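Local coordinates for malic enzyme (Entamoeba histolytica, PDB 3NV9), which activates the drug metronidazole and, as a dimeric malic enzyme, oxidises and decarboxylates malate to pyruvate with a nicotinamide cofactor as electron acceptor, at the interface of chains A and B. Numbering follows the deposited sequence. Chains: chain A/B, Malic enzyme.

The interface of chains A and B. Residues chain A 65-66; chain B 103, 328, 349-350, 356, 358.
A:Thr66 reaches into chain B between B:Asn328 and the B:Gly349 carbonyl, and its 65 Å² of hidden surface is the largest share in this part of the two-fold dimer interface. With A:Tyr65 it opens the Tyr-Thr-Pro motif of malic enzymes, whose tyrosine is the family's catalytic acid; chain A thus probably lends this tyrosine to an active site completed by chain B, as fits an entangled dimer. The hydroxyl A:Thr66 OG1 lies anti to the backbone N and donates to the side-chain amide oxygen B:Asn328 OD1 at 2.7 Å. The side chains cross at about a right angle, and the donor sits 59° above the carbonyl plane, off any lone pair, although the distance is short. The methyl A:Thr66 CG2 lies mainly against B:Gly349 O, at 3.3 Å, and B:Asn358 ND2, at 3.4 Å.

The side chains of A:Tyr65 and B:Asn358 approach from opposite directions. The phenol A:Tyr65 OH donates to B:Asn358 OD1 at 2.7 Å, tilted 19° from the carbonyl plane. B:Asn358 OD1 lies at the ring edge and in the ring plane, 3.3 Å from A:Tyr65 CE2, although ring and amide planes are 58° apart.

The B:Asn358 amide is thus held at both ends: B:Asn358 ND2 donates to B:Gly349 O at 2.9 Å, which should fix its rotation. B:Gly349 O also accepts from B:Gln356 NE2 at 3.0 Å, lying almost in that residue's amide plane.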
loop_
_atom_site.group_PDB
_atom_site.type_symbol
_atom_site.label_atom_id
_atom_site.label_comp_id
_atom_site.label_asym_id
_atom_site.label_seq_id
_atom_site.Cartn_x
_atom_site.Cartn_y
_atom_site.Cartn_z
ATOM N N TYR A 65 -17.636 -4.353 6.281
ATOM C CA TYR A 65 -18.048 -4.290 4.875
ATOM C C TYR A 65 -19.557 -3.973 4.930
ATOM O O TYR A 65 -20.093 -3.676 5.990
ATOM C CB TYR A 65 -17.786 -5.656 4.254
ATOM C CG TYR A 65 -17.784 -5.733 2.756
ATOM C CD1 TYR A 65 -16.923 -4.960 2.013
ATOM C CD2 TYR A 65 -18.606 -6.672 2.082
ATOM C CE1 TYR A 65 -16.898 -5.045 0.639
ATOM C CE2 TYR A 65 -18.620 -6.768 0.701
ATOM C CZ TYR A 65 -17.748 -5.926 -0.024
ATOM O OH TYR A 65 -17.659 -5.997 -1.403
ATOM N N THR A 66 -20.261 -4.059 3.821
ATOM C CA THR A 66 -21.640 -3.692 3.823
ATOM C C THR A 66 -22.380 -4.706 4.716
ATOM O O THR A 66 -22.129 -5.881 4.640
ATOM C CB THR A 66 -22.228 -3.632 2.374
ATOM O OG1 THR A 66 -23.574 -3.136 2.434
ATOM C CG2 THR A 66 -22.244 -5.033 1.678
ATOM N N LEU B 103 -20.724 3.213 -1.967
ATOM C CA LEU B 103 -22.026 2.551 -1.712
ATOM C C LEU B 103 -23.169 3.586 -1.948
ATOM O O LEU B 103 -22.974 4.564 -2.666
ATOM C CB LEU B 103 -22.107 1.944 -0.294
ATOM C CG LEU B 103 -20.988 0.999 0.170
ATOM C CD1 LEU B 103 -21.069 0.592 1.653
ATOM C CD2 LEU B 103 -21.036 -0.231 -0.661
ATOM N N ASN B 328 -26.841 -0.580 -1.203
ATOM C CA ASN B 328 -26.091 -0.631 0.051
ATOM C C ASN B 328 -26.026 0.757 0.629
ATOM O O ASN B 328 -25.850 1.719 -0.145
ATOM C CB ASN B 328 -24.654 -1.140 -0.221
ATOM C CG ASN B 328 -24.617 -2.640 -0.572
ATOM O OD1 ASN B 328 -25.094 -3.478 0.211
ATOM N ND2 ASN B 328 -24.049 -2.980 -1.731
ATOM N N GLY B 349 -27.279 -7.238 -1.262
ATOM C CA GLY B 349 -25.826 -7.188 -1.354
ATOM C C GLY B 349 -25.113 -7.394 0.012
ATOM O O GLY B 349 -23.878 -7.444 0.041
ATOM N N ARG B 350 -25.888 -7.531 1.099
ATOM C CA ARG B 350 -25.337 -7.646 2.431
ATOM C C ARG B 350 -25.207 -9.058 2.961
ATOM O O ARG B 350 -25.960 -9.918 2.569
ATOM C CB ARG B 350 -26.223 -7.019 3.485
ATOM C CG ARG B 350 -26.970 -5.744 3.371
ATOM C CD ARG B 350 -27.734 -5.843 4.777
ATOM N NE ARG B 350 -28.345 -4.620 5.106
ATOM C CZ ARG B 350 -28.916 -4.281 6.234
ATOM N NH1 ARG B 350 -28.989 -5.054 7.306
ATOM N NH2 ARG B 350 -29.442 -3.074 6.238
ATOM N N GLN B 356 -26.211 -13.496 -0.553
ATOM C CA GLN B 356 -25.482 -12.269 -0.696
ATOM C C GLN B 356 -24.824 -12.219 -2.098
ATOM O O GLN B 356 -23.806 -12.848 -2.378
ATOM C CB GLN B 356 -24.491 -12.089 0.441
ATOM C CG GLN B 356 -23.668 -10.830 0.265
ATOM C CD GLN B 356 -22.511 -10.686 1.249
ATOM O OE1 GLN B 356 -22.002 -11.683 1.798
ATOM N NE2 GLN B 356 -22.100 -9.439 1.476
ATOM N N ASN B 358 -22.939 -9.995 -4.099
ATOM C CA ASN B 358 -22.003 -8.898 -3.854
ATOM C C ASN B 358 -20.686 -9.319 -4.505
ATOM O O ASN B 358 -20.334 -10.490 -4.424
ATOM C CB ASN B 358 -21.761 -8.714 -2.336
ATOM C CG ASN B 358 -20.937 -7.480 -2.022
ATOM O OD1 ASN B 358 -19.768 -7.397 -2.372
ATOM N ND2 ASN B 358 -21.555 -6.498 -1.360
#